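Local coordinates for subdomain of Desmoplakin Carboxy-Terminal domain (DPCT) (Homo sapiens, PDB 1LM5), which binds intermediate filaments through a compact domain built from plakin repeats, probably helping to anchor them at the desmosome, at residues P10-F15 against G51-T56; G32-I37 against L195-V200; L61-A66 against R79-Q84; Q122-G127 against S176-I181; G126-P131 against G146-R151. All coordinates share one frame; numbering follows the deposited sequence.

Contact 1: P10-F15 against G51-T56; sequences PIAAIF and GIIHPT
Ile53 packs against Ala12 and Pro10 in a buried, mainly apolar contact between the beginning of strand 11-16, part of a mixed four-stranded sheet, and strand 52-53 of a separate two-stranded hairpin. Both branches of the isoleucine are used. Its CG2 lies 3.7 Å from Ala12 CB. On the longer branch, chi1 of -59° sets CG1 beside the backbone N and an extended chi2 (173°) carries the chain on to CD1; Ile53 CD1 stands 4.1 Å from Pro10 CB and 4.0 Å from Ala12 CA. Further along, Pro55 CB meets Ala13 CB at 4.0 Å, so that the methyls of two neighbouring alanines both touch the hairpin segment. A regular strand would alternate; here Ala12 leaves the extended conformation (psi -37°), and the bend brings both methyls into use. The hairpin falls in a stretch of plectin-repeat sequence, and a short hairpin followed by two antiparallel helices is the signature of the plakin repeat. The example illustrates how such a hairpin can be held to a neighbouring sheet without pairing with it, for no hydrogen bond passes between the segments. A polar link is supplied from a second shell by Gln46 of helix 36-47: its OE1 accepts from Ile53 N, and its NE2 donates to the carbonyls of Ile11 and Ala12. On the sheet side, Pro10 also rests on Tyr177 of helix 177-183.

Contact 2: G32-I37 against L195-V200; sequences GIVDSI and LEAASV
Ile33 settles over the methyl of Ala197, with its CD1 3.5 Å and its CG1 3.7 Å from Ala197 CB. The other branch goes elsewhere: Ile33 CG2 abuts the hydroxyl of Ser199 at the margin of the contact, 3.0 Å from OG, a tight approach. Between these two points Ile33 CB stands 3.9 Å from Ala198 O. The branches are divided in this way because chi1 of 60° sets CG1 in the crowded position between the backbone N and the carbonyl carbon, leaving CG2 beside the backbone N. Val34 adds a second apolar touch, its CG2 lying 4.0 Å from the same Ala197 CB.

The next shell holds both partners in place. Ala197 ends strand 193-197, whose backbone pairs with Phe15 and Thr17, and Ile14 of the adjacent strand packs on both Val34 and Ala197. On the other side the link 32-35 is fixed at its two ends: Gly32, with positive phi, closes helix 25-30 in a Schellman motif, and Asp35 is the N-cap of helix 36-47, its OD1 also bonded to Thr38 OG1. Ile33 and Val34 are thereby presented by a short, well-anchored connection between two helices.

With no hydrogen bond across the segments, the join of this connection to the end of the strand rests on shape and van der Waals contact; the polar Ala198 O is served by Lys172 NZ instead.

Contact 3: L61-A66 against R79-Q84; sequences LSLQDA and RLKPAQ
Leu63 reaches from the first turn of helix 63-68 to helix 74-88. Chi1 of -67° sets its CG anti to the carbonyl carbon, and the side chain crosses that of Leu80 obliquely. Leu63 CD2 sits 3.5 Å from Leu80 CB, closer than ordinary van der Waals contact, and 3.5 Å from Leu80 CD1 as well, while Leu63 CD1, also near Leu80 CB, lies 3.7 Å from Lys81 N. Gln84, one turn beyond Leu80, comes to meet the leucine tip to tip: its CG is anti to the backbone N (chi1 -175°) and the chain stays extended, with Gln84 CD 3.6 Å from Leu63 CG. Ser62 caps the start of the helix, its OG accepting from Asp65 N at 3.1 Å, a bond of 162°.

Segment 61-66 falls in plectin-repeat sequence, and helices 63-68 and 74-88 follow hairpin 52-53/60-61, giving the hairpin and two helices of a plakin repeat. Leu63 and Leu80 both touch Ile52 of strand 52-53, Leu80 also packs on Leu43 and Glu44 of helix 36-47, and Pro82 and Ala83 of helix 74-88 rest on Phe118 of helix 112-124.

Contact 4: Q122-G127 against S176-I181; sequences QYLTGG and SYKDAI
Leu124 drives a methyl into the opening turn of another helix, its CD1 only 3.3 Å from the backbone N of Lys178. That same methyl lies in the plane of the Tyr177 ring, at its edge, 3.7 Å from CD2 of the tyrosine. Leu124 CD2 takes the other side chain: Lys178 crosses the leucine at about a right angle, and its bend at chi2 (76°) leaves Lys178 CD 3.8 Å from Leu124 CD2. One turn on from Tyr177, Ile181 CD1 stands 4.0 Å from Leu124 CB. Thr125 CG2 meets the ring edge 4.1 Å from Tyr177 CE2.

The turn that receives Leu124 is held by a capping box: Asp179 N donates to Ser176 OG at 3.0 Å and Ser176 N to Asp179 OD1 at 2.9 Å. Tyr177 OH is bonded to Ile11 N, and Lys178 NZ to Leu5 O and Glu6.

Segment 122-127, in plectin-repeat sequence, leads from helix 112-124 into hairpin 129-130/135-136, and here meets the N-terminal end of helix 177-183. Tyr177 also packs on Leu42 and Ala45 of helix 36-47. Tyr123 makes a cation-pi contact with Arg151 of the second subunit, and Gly126 O is hydrogen-bonded to Arg155 NH1 of that subunit.

Contact 5: G126-P131 against G146-R151; sequences GGLVDP and GFIDGR
Phe147 presents the edge of its ring to Asp130, and the two side chains cross at about a right angle with carboxylate and ring planes 81° apart. Asp130 OD1 lies near the ring plane, 3.6 Å from Phe147 CZ, and Asp130 CA is in plane at the same margin, 3.8 Å from Phe147 CE1. An unusual chi2 of -177° sets this ring, since CD1 stands anti to CA where aromatic side chains normally prefer a perpendicular setting. Val129 O approaches obliquely, 3.7 Å from Phe147 CE1, and Pro131 CD does likewise, 4.2 Å from CZ of the phenylalanine.

The contact ties the first strand of hairpin 129-130/135-136 to the link joining helices 139-145 and 150-157. Both segments fall within a plectin-repeat sequence, and hairpin followed by two helices is the order of elements known for the plakin repeat. In the link, Gly146 ends the first helix in a Schellman motif, and Asp149 caps the second, with OD2 accepting from Ala152 N.

Next to the phenylalanine, Ile148 and Leu128 meet tip to tip. Leu128 CD1 is 3.9 Å from Ile148 CD1 and 4.1 Å from Ile148 CG2, so that both branches of the isoleucine meet one methyl. Both residues also touch Leu156 of helix 150-157. Asp130 OD1, although turned to the ring, has its polar partner in Glu132 N.

Overall arrangement
Contact 1 touches contacts 2, 3 and 4, and contact 5 joins through contact 4. Paired strands 11-16 and 193-197 link contacts 1 and 2 (Phe15 N to Leu195 O, 2.9 Å), the hairpin bond Ile52 O to Leu61 N (2.7 Å) reaches contact 3, and Pro10 CG meets Thr125 CG2 of contact 4 at 3.5 Å. Contact 2 also touches contact 3, through Ser36 and Arg79, and contact 4, through Leu195 and Ala180. Contacts 4 and 5 share Gly126 and Gly127, and both border the second subunit. Contacts 2 and 5, their centres about 31 Å apart on opposite sides of the chain's centre, use the same device: a short link between two helices offering a hydrophobic pair.

Contact 1: P10-F15 against G51-T56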
# COMPACT_ATOMS: atom_id res chain seq x y z
N PRO B 10 -8.78 -6.25 5.31
CA PRO B 10 -9.79 -5.80 6.27
C PRO B 10 -11.13 -6.47 5.93
O PRO B 10 -11.38 -6.85 4.78
CB PRO B 10 -9.87 -4.29 6.02
CG PRO B 10 -8.54 -3.95 5.43
CD PRO B 10 -8.27 -5.12 4.51
N ILE B 11 -11.96 -6.64 6.94
CA ILE B 11 -13.28 -7.21 6.71
C ILE B 11 -13.95 -6.20 5.80
O ILE B 11 -13.99 -5.01 6.10
CB ILE B 11 -14.02 -7.34 8.03
CG1 ILE B 11 -13.32 -8.40 8.88
CG2 ILE B 11 -15.49 -7.67 7.79
CD1 ILE B 11 -13.77 -8.44 10.30
N ALA B 12 -14.47 -6.68 4.67
CA ALA B 12 -15.07 -5.81 3.69
C ALA B 12 -16.56 -5.63 3.82
O ALA B 12 -17.08 -4.54 3.60
CB ALA B 12 -14.76 -6.32 2.30
N ALA B 13 -17.25 -6.70 4.18
CA ALA B 13 -18.68 -6.65 4.26
C ALA B 13 -19.26 -7.73 5.15
O ALA B 13 -18.54 -8.46 5.82
CB ALA B 13 -19.27 -6.75 2.86
N ILE B 14 -20.57 -7.85 5.08
CA ILE B 14 -21.31 -8.77 5.91
C ILE B 14 -21.98 -9.86 5.12
O ILE B 14 -22.43 -9.65 4.00
CB ILE B 14 -22.39 -7.98 6.64
CG1 ILE B 14 -21.73 -6.89 7.49
CG2 ILE B 14 -23.26 -8.91 7.46
CD1 ILE B 14 -20.90 -7.45 8.62
N PHE B 15 -22.03 -11.06 5.69
CA PHE B 15 -22.75 -12.11 5.02
C PHE B 15 -23.97 -12.34 5.90
O PHE B 15 -23.86 -12.81 7.03
CB PHE B 15 -21.94 -13.40 4.91
CG PHE B 15 -22.63 -14.44 4.09
CD1 PHE B 15 -22.67 -14.33 2.69
CD2 PHE B 15 -23.34 -15.47 4.70
CE1 PHE B 15 -23.40 -15.23 1.92
CE2 PHE B 15 -24.08 -16.39 3.93
CZ PHE B 15 -24.11 -16.27 2.54
N GLY B 51 -9.69 3.35 2.83
CA GLY B 51 -10.99 3.69 2.31
C GLY B 51 -12.09 2.72 2.65
O GLY B 51 -11.85 1.54 2.91
N ILE B 52 -13.32 3.23 2.64
CA ILE B 52 -14.48 2.41 2.89
C ILE B 52 -14.48 1.42 1.73
O ILE B 52 -14.29 1.81 0.58
CB ILE B 52 -15.75 3.27 2.87
CG1 ILE B 52 -15.66 4.33 3.98
CG2 ILE B 52 -16.97 2.40 3.07
CD1 ILE B 52 -15.49 3.73 5.39
N ILE B 53 -14.66 0.15 2.03
CA ILE B 53 -14.62 -0.85 0.98
C ILE B 53 -15.97 -1.05 0.34
O ILE B 53 -16.95 -1.35 1.02
CB ILE B 53 -14.10 -2.20 1.52
CG1 ILE B 53 -12.70 -1.99 2.11
CG2 ILE B 53 -14.06 -3.25 0.39
CD1 ILE B 53 -12.14 -3.21 2.83
N HIS B 54 -16.04 -0.88 -0.98
CA HIS B 54 -17.31 -1.08 -1.65
C HIS B 54 -17.58 -2.58 -1.54
O HIS B 54 -16.77 -3.39 -1.96
CB HIS B 54 -17.26 -0.66 -3.10
CG HIS B 54 -18.60 -0.68 -3.76
ND1 HIS B 54 -19.29 -1.85 -3.97
CD2 HIS B 54 -19.41 0.32 -4.16
CE1 HIS B 54 -20.48 -1.57 -4.47
NE2 HIS B 54 -20.58 -0.26 -4.60
N PRO B 55 -18.72 -2.96 -0.96
CA PRO B 55 -19.05 -4.37 -0.78
C PRO B 55 -19.04 -5.28 -2.00
O PRO B 55 -18.83 -6.48 -1.87
CB PRO B 55 -20.40 -4.33 -0.09
CG PRO B 55 -21.01 -3.09 -0.61
CD PRO B 55 -19.87 -2.11 -0.62
N THR B 56 -19.26 -4.72 -3.19
CA THR B 56 -19.29 -5.57 -4.37
C THR B 56 -18.00 -5.48 -5.18
O THR B 56 -17.48 -6.51 -5.62
CB THR B 56 -20.49 -5.21 -5.28
OG1 THR B 56 -20.23 -3.99 -5.97
CG2 THR B 56 -21.74 -5.05 -4.46

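Contact 2: G32-I37 against L195-V200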
# COMPACT_ATOMS: atom_id res chain seq x y z
N GLY B 32 -30.46 -4.42 11.34
CA GLY B 32 -30.33 -4.74 12.75
C GLY B 32 -29.59 -6.02 13.07
O GLY B 32 -29.78 -6.57 14.15
N ILE B 33 -28.74 -6.49 12.15
CA ILE B 33 -27.98 -7.71 12.42
C ILE B 33 -26.55 -7.37 12.87
O ILE B 33 -25.84 -8.23 13.40
CB ILE B 33 -27.97 -8.66 11.20
CG1 ILE B 33 -27.35 -7.98 9.98
CG2 ILE B 33 -29.41 -9.09 10.91
CD1 ILE B 33 -27.23 -8.93 8.78
N VAL B 34 -26.15 -6.13 12.63
CA VAL B 34 -24.85 -5.61 13.06
C VAL B 34 -25.21 -4.32 13.81
O VAL B 34 -25.92 -3.47 13.27
CB VAL B 34 -23.95 -5.24 11.86
CG1 VAL B 34 -22.64 -4.67 12.37
CG2 VAL B 34 -23.72 -6.45 10.97
N ASP B 35 -24.76 -4.18 15.06
CA ASP B 35 -25.08 -2.97 15.80
C ASP B 35 -24.28 -1.82 15.22
O ASP B 35 -23.19 -2.02 14.68
CB ASP B 35 -24.79 -3.13 17.29
CG ASP B 35 -23.31 -3.21 17.58
OD1 ASP B 35 -22.76 -4.32 17.54
OD2 ASP B 35 -22.70 -2.15 17.84
N SER B 36 -24.79 -0.60 15.35
CA SER B 36 -24.13 0.56 14.77
C SER B 36 -22.71 0.82 15.25
O SER B 36 -21.90 1.36 14.50
CB SER B 36 -24.97 1.82 15.00
OG SER B 36 -24.92 2.20 16.36
N ILE B 37 -22.40 0.48 16.49
CA ILE B 37 -21.06 0.73 16.98
C ILE B 37 -20.07 -0.24 16.34
O ILE B 37 -19.00 0.15 15.87
CB ILE B 37 -20.98 0.62 18.50
CG1 ILE B 37 -21.82 1.72 19.14
CG2 ILE B 37 -19.53 0.77 18.97
CD1 ILE B 37 -21.90 1.62 20.66
N LEU B 195 -17.99 -11.00 7.24
CA LEU B 195 -18.26 -11.42 8.61
C LEU B 195 -19.73 -11.82 8.61
O LEU B 195 -20.58 -11.05 8.16
CB LEU B 195 -18.09 -10.25 9.57
CG LEU B 195 -17.09 -10.35 10.70
CD1 LEU B 195 -17.36 -9.23 11.70
CD2 LEU B 195 -17.16 -11.72 11.35
N GLU B 196 -20.03 -13.03 9.09
CA GLU B 196 -21.41 -13.46 9.13
C GLU B 196 -22.19 -12.69 10.19
O GLU B 196 -21.65 -12.30 11.22
CB GLU B 196 -21.49 -14.96 9.42
CG GLU B 196 -20.99 -15.81 8.28
CD GLU B 196 -21.13 -17.29 8.56
OE1 GLU B 196 -20.72 -18.09 7.70
OE2 GLU B 196 -21.65 -17.66 9.64
N ALA B 197 -23.48 -12.48 9.93
CA ALA B 197 -24.35 -11.77 10.85
C ALA B 197 -25.72 -12.43 10.82
O ALA B 197 -26.19 -12.85 9.77
CB ALA B 197 -24.47 -10.31 10.45
N ALA B 198 -26.33 -12.52 11.99
CA ALA B 198 -27.65 -13.13 12.12
C ALA B 198 -28.46 -12.27 13.07
O ALA B 198 -27.90 -11.50 13.85
CB ALA B 198 -27.52 -14.55 12.68
N SER B 199 -29.79 -12.39 13.00
CA SER B 199 -30.70 -11.64 13.86
C SER B 199 -31.03 -12.47 15.09
O SER B 199 -31.00 -13.70 15.04
CB SER B 199 -32.01 -11.33 13.13
OG SER B 199 -31.84 -10.32 12.16
N VAL B 200 -31.34 -11.80 16.19
CA VAL B 200 -31.69 -12.51 17.42
C VAL B 200 -33.02 -11.97 17.96
O VAL B 200 -33.06 -11.57 19.14
CB VAL B 200 -30.59 -12.34 18.49
CG1 VAL B 200 -30.88 -13.25 19.68
CG2 VAL B 200 -29.23 -12.66 17.90

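Contact 3: L61-A66 against R79-Q84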
# COMPACT_ATOMS: atom_id res chain seq x y z
N LEU B 61 -13.05 3.64 -0.98
CA LEU B 61 -13.70 4.91 -1.22
C LEU B 61 -13.46 5.92 -0.12
O LEU B 61 -13.29 5.57 1.04
CB LEU B 61 -15.21 4.70 -1.33
CG LEU B 61 -15.77 3.60 -2.22
CD1 LEU B 61 -17.26 3.42 -1.91
CD2 LEU B 61 -15.54 3.96 -3.68
N SER B 62 -13.47 7.20 -0.51
CA SER B 62 -13.33 8.27 0.46
C SER B 62 -14.67 8.22 1.18
O SER B 62 -15.63 7.62 0.68
CB SER B 62 -13.21 9.61 -0.26
OG SER B 62 -14.31 9.79 -1.13
N LEU B 63 -14.78 8.84 2.35
CA LEU B 63 -16.06 8.82 3.03
C LEU B 63 -17.13 9.47 2.15
O LEU B 63 -18.27 9.00 2.11
CB LEU B 63 -15.99 9.55 4.36
CG LEU B 63 -15.12 8.92 5.45
CD1 LEU B 63 -15.06 9.86 6.66
CD2 LEU B 63 -15.69 7.57 5.86
N GLN B 64 -16.75 10.54 1.47
CA GLN B 64 -17.68 11.28 0.62
C GLN B 64 -18.27 10.38 -0.45
O GLN B 64 -19.49 10.33 -0.65
CB GLN B 64 -16.96 12.46 -0.03
CG GLN B 64 -17.84 13.33 -0.90
CD GLN B 64 -17.06 14.40 -1.63
OE1 GLN B 64 -16.38 15.22 -1.02
NE2 GLN B 64 -17.15 14.39 -2.96
N ASP B 65 -17.40 9.65 -1.14
CA ASP B 65 -17.85 8.74 -2.19
C ASP B 65 -18.67 7.59 -1.62
O ASP B 65 -19.63 7.15 -2.25
CB ASP B 65 -16.65 8.21 -2.96
CG ASP B 65 -16.01 9.28 -3.83
OD1 ASP B 65 -14.94 9.02 -4.42
OD2 ASP B 65 -16.58 10.39 -3.92
N ALA B 66 -18.29 7.10 -0.44
CA ALA B 66 -19.03 6.01 0.19
C ALA B 66 -20.45 6.50 0.50
O ALA B 66 -21.42 5.75 0.37
CB ALA B 66 -18.34 5.55 1.47
N ARG B 79 -19.08 10.17 11.82
CA ARG B 79 -18.40 9.41 12.86
C ARG B 79 -17.10 8.80 12.39
O ARG B 79 -16.23 8.53 13.20
CB ARG B 79 -19.30 8.29 13.38
CG ARG B 79 -20.65 8.72 13.88
CD ARG B 79 -21.54 7.50 14.03
NE ARG B 79 -22.95 7.87 13.98
CZ ARG B 79 -23.94 6.99 13.86
NH1 ARG B 79 -23.67 5.70 13.76
NH2 ARG B 79 -25.20 7.42 13.81
N LEU B 80 -16.97 8.58 11.08
CA LEU B 80 -15.76 7.97 10.53
C LEU B 80 -14.64 8.92 10.19
O LEU B 80 -13.56 8.48 9.81
CB LEU B 80 -16.09 7.16 9.27
CG LEU B 80 -17.04 5.99 9.46
CD1 LEU B 80 -17.37 5.39 8.09
CD2 LEU B 80 -16.37 4.97 10.36
N LYS B 81 -14.87 10.23 10.29
CA LYS B 81 -13.83 11.19 9.94
C LYS B 81 -12.49 10.92 10.61
O LYS B 81 -11.45 10.87 9.94
CB LYS B 81 -14.30 12.63 10.26
CG LYS B 81 -15.45 13.11 9.36
CD LYS B 81 -16.09 14.38 9.91
CE LYS B 81 -17.28 14.86 9.07
NZ LYS B 81 -16.89 15.51 7.78
N PRO B 82 -12.49 10.72 11.94
CA PRO B 82 -11.20 10.46 12.60
C PRO B 82 -10.50 9.23 12.00
O PRO B 82 -9.28 9.24 11.81
CB PRO B 82 -11.59 10.24 14.05
CG PRO B 82 -12.84 11.08 14.21
CD PRO B 82 -13.58 10.78 12.92
N ALA B 83 -11.26 8.18 11.71
CA ALA B 83 -10.69 6.97 11.12
C ALA B 83 -10.08 7.28 9.75
O ALA B 83 -9.01 6.76 9.40
CB ALA B 83 -11.76 5.89 10.96
N GLN B 84 -10.76 8.10 8.97
CA GLN B 84 -10.24 8.45 7.66
C GLN B 84 -8.96 9.24 7.88
O GLN B 84 -7.97 9.07 7.17
CB GLN B 84 -11.24 9.29 6.85
CG GLN B 84 -10.76 9.58 5.44
CD GLN B 84 -11.86 10.12 4.54
OE1 GLN B 84 -12.40 11.21 4.78
NE2 GLN B 84 -12.20 9.37 3.49

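Contact 4: Q122-G127 against S176-I181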
# COMPACT_ATOMS: atom_id res chain seq x y z
N GLN B 122 -5.06 -1.11 11.36
CA GLN B 122 -3.99 -1.04 10.37
C GLN B 122 -3.02 -2.18 10.57
O GLN B 122 -2.70 -2.92 9.64
CB GLN B 122 -3.26 0.30 10.47
CG GLN B 122 -4.14 1.51 10.16
CD GLN B 122 -3.44 2.84 10.38
OE1 GLN B 122 -2.35 2.89 10.96
NE2 GLN B 122 -4.07 3.92 9.94
N TYR B 123 -2.56 -2.34 11.80
CA TYR B 123 -1.61 -3.38 12.13
C TYR B 123 -2.06 -4.75 11.64
O TYR B 123 -1.32 -5.45 10.95
CB TYR B 123 -1.39 -3.42 13.63
CG TYR B 123 -0.31 -4.38 14.03
CD1 TYR B 123 1.03 -4.04 13.89
CD2 TYR B 123 -0.62 -5.65 14.50
CE1 TYR B 123 2.03 -4.94 14.21
CE2 TYR B 123 0.37 -6.56 14.83
CZ TYR B 123 1.70 -6.19 14.68
OH TYR B 123 2.70 -7.08 14.99
N LEU B 124 -3.28 -5.12 12.01
CA LEU B 124 -3.86 -6.40 11.64
C LEU B 124 -4.04 -6.60 10.15
O LEU B 124 -4.16 -7.73 9.69
CB LEU B 124 -5.22 -6.59 12.32
CG LEU B 124 -5.19 -6.88 13.82
CD1 LEU B 124 -6.61 -6.81 14.36
CD2 LEU B 124 -4.57 -8.25 14.07
N THR B 125 -4.06 -5.52 9.39
CA THR B 125 -4.27 -5.64 7.96
C THR B 125 -3.04 -5.34 7.11
O THR B 125 -3.17 -4.99 5.94
CB THR B 125 -5.43 -4.75 7.51
OG1 THR B 125 -5.21 -3.40 7.94
CG2 THR B 125 -6.75 -5.26 8.12
N GLY B 126 -1.86 -5.48 7.70
CA GLY B 126 -0.67 -5.25 6.92
C GLY B 126 0.39 -4.39 7.56
O GLY B 126 1.58 -4.55 7.28
N GLY B 127 -0.02 -3.46 8.42
CA GLY B 127 0.95 -2.61 9.06
C GLY B 127 0.42 -1.20 9.22
O GLY B 127 -0.50 -0.80 8.51
N SER B 176 -12.48 -8.99 19.22
CA SER B 176 -11.57 -7.99 18.72
C SER B 176 -11.61 -8.07 17.22
O SER B 176 -12.23 -8.97 16.64
CB SER B 176 -10.15 -8.28 19.20
OG SER B 176 -9.62 -9.41 18.53
N TYR B 177 -10.92 -7.14 16.58
CA TYR B 177 -10.86 -7.15 15.13
C TYR B 177 -10.07 -8.36 14.67
O TYR B 177 -10.35 -8.93 13.62
CB TYR B 177 -10.20 -5.89 14.61
CG TYR B 177 -10.49 -5.68 13.15
CD1 TYR B 177 -11.74 -5.22 12.73
CD2 TYR B 177 -9.53 -5.94 12.18
CE1 TYR B 177 -12.03 -5.03 11.39
CE2 TYR B 177 -9.80 -5.75 10.82
CZ TYR B 177 -11.06 -5.29 10.44
OH TYR B 177 -11.34 -5.05 9.12
N LYS B 178 -9.06 -8.73 15.45
CA LYS B 178 -8.25 -9.89 15.15
C LYS B 178 -9.20 -11.10 15.13
O LYS B 178 -9.14 -11.94 14.23
CB LYS B 178 -7.18 -10.06 16.24
CG LYS B 178 -6.55 -11.43 16.33
CD LYS B 178 -5.56 -11.69 15.23
CE LYS B 178 -4.70 -12.90 15.60
NZ LYS B 178 -3.72 -13.24 14.53
N ASP B 179 -10.06 -11.18 16.13
CA ASP B 179 -11.04 -12.26 16.20
C ASP B 179 -11.95 -12.22 14.99
O ASP B 179 -12.27 -13.26 14.43
CB ASP B 179 -11.93 -12.13 17.43
CG ASP B 179 -11.18 -12.33 18.73
OD1 ASP B 179 -11.56 -11.69 19.72
OD2 ASP B 179 -10.23 -13.13 18.75
N ALA B 180 -12.38 -11.02 14.64
CA ALA B 180 -13.27 -10.83 13.51
C ALA B 180 -12.64 -11.40 12.24
O ALA B 180 -13.30 -12.10 11.49
CB ALA B 180 -13.59 -9.36 13.33
N ILE B 181 -11.36 -11.11 12.02
CA ILE B 181 -10.69 -11.60 10.84
C ILE B 181 -10.61 -13.12 10.88
O ILE B 181 -10.77 -13.79 9.86
CB ILE B 181 -9.28 -11.02 10.72
CG1 ILE B 181 -9.37 -9.52 10.47
CG2 ILE B 181 -8.52 -11.69 9.58
CD1 ILE B 181 -8.03 -8.80 10.52

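Contact 5: G126-P131 against G146-R151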
# COMPACT_ATOMS: atom_id res chain seq x y z
N GLY B 126 -1.86 -5.48 7.70
CA GLY B 126 -0.67 -5.25 6.92
C GLY B 126 0.39 -4.39 7.56
O GLY B 126 1.58 -4.55 7.28
N GLY B 127 -0.02 -3.46 8.42
CA GLY B 127 0.95 -2.61 9.06
C GLY B 127 0.42 -1.20 9.22
O GLY B 127 -0.50 -0.80 8.51
N LEU B 128 1.02 -0.46 10.14
CA LEU B 128 0.60 0.90 10.39
C LEU B 128 0.77 1.74 9.15
O LEU B 128 1.66 1.50 8.33
CB LEU B 128 1.42 1.51 11.52
CG LEU B 128 1.30 0.80 12.86
CD1 LEU B 128 1.97 1.67 13.92
CD2 LEU B 128 -0.16 0.57 13.20
N VAL B 129 -0.10 2.74 9.03
CA VAL B 129 -0.09 3.64 7.89
C VAL B 129 0.76 4.86 8.17
O VAL B 129 0.66 5.47 9.24
CB VAL B 129 -1.51 4.12 7.55
CG1 VAL B 129 -1.46 5.18 6.46
CG2 VAL B 129 -2.36 2.94 7.12
N ASP B 130 1.62 5.21 7.22
CA ASP B 130 2.40 6.43 7.35
C ASP B 130 1.64 7.44 6.49
O ASP B 130 1.66 7.36 5.27
CB ASP B 130 3.81 6.24 6.80
CG ASP B 130 4.60 7.52 6.81
OD1 ASP B 130 4.03 8.56 7.21
OD2 ASP B 130 5.78 7.49 6.43
N PRO B 131 0.95 8.40 7.12
CA PRO B 131 0.18 9.43 6.42
C PRO B 131 1.04 10.21 5.42
O PRO B 131 0.53 10.72 4.42
CB PRO B 131 -0.32 10.33 7.55
CG PRO B 131 -0.32 9.43 8.74
CD PRO B 131 0.94 8.65 8.57
N GLY B 146 9.16 7.00 14.87
CA GLY B 146 8.75 7.50 16.17
C GLY B 146 7.25 7.50 16.38
O GLY B 146 6.75 8.16 17.29
N PHE B 147 6.51 6.79 15.53
CA PHE B 147 5.06 6.72 15.67
C PHE B 147 4.72 6.06 16.98
O PHE B 147 3.84 6.50 17.72
CB PHE B 147 4.43 5.87 14.56
CG PHE B 147 4.44 6.51 13.21
CD1 PHE B 147 3.83 5.87 12.14
CD2 PHE B 147 5.05 7.74 13.00
CE1 PHE B 147 3.84 6.45 10.88
CE2 PHE B 147 5.06 8.33 11.75
CZ PHE B 147 4.45 7.68 10.68
N ILE B 148 5.41 4.96 17.24
CA ILE B 148 5.20 4.18 18.44
C ILE B 148 6.56 3.78 18.97
O ILE B 148 7.53 3.73 18.22
CB ILE B 148 4.42 2.88 18.11
CG1 ILE B 148 5.23 2.06 17.10
CG2 ILE B 148 3.07 3.22 17.53
CD1 ILE B 148 4.56 0.76 16.67
N ASP B 149 6.64 3.50 20.26
CA ASP B 149 7.89 3.06 20.86
C ASP B 149 7.76 1.56 21.02
O ASP B 149 6.72 0.98 20.69
CB ASP B 149 8.13 3.75 22.21
CG ASP B 149 6.99 3.52 23.21
OD1 ASP B 149 7.03 4.16 24.29
OD2 ASP B 149 6.08 2.72 22.93
N GLY B 150 8.82 0.92 21.50
CA GLY B 150 8.80 -0.52 21.67
C GLY B 150 7.60 -1.03 22.45
O GLY B 150 7.03 -2.06 22.11
N ARG B 151 7.23 -0.30 23.51
CA ARG B 151 6.10 -0.71 24.34
C ARG B 151 4.82 -0.77 23.52
O ARG B 151 4.08 -1.76 23.57
CB ARG B 151 5.91 0.25 25.51
CG ARG B 151 7.06 0.29 26.51
CD ARG B 151 7.30 -1.06 27.17
NE ARG B 151 6.14 -1.53 27.93
CZ ARG B 151 5.67 -0.93 29.03
NH1 ARG B 151 6.26 0.16 29.50
NH2 ARG B 151 4.61 -1.43 29.65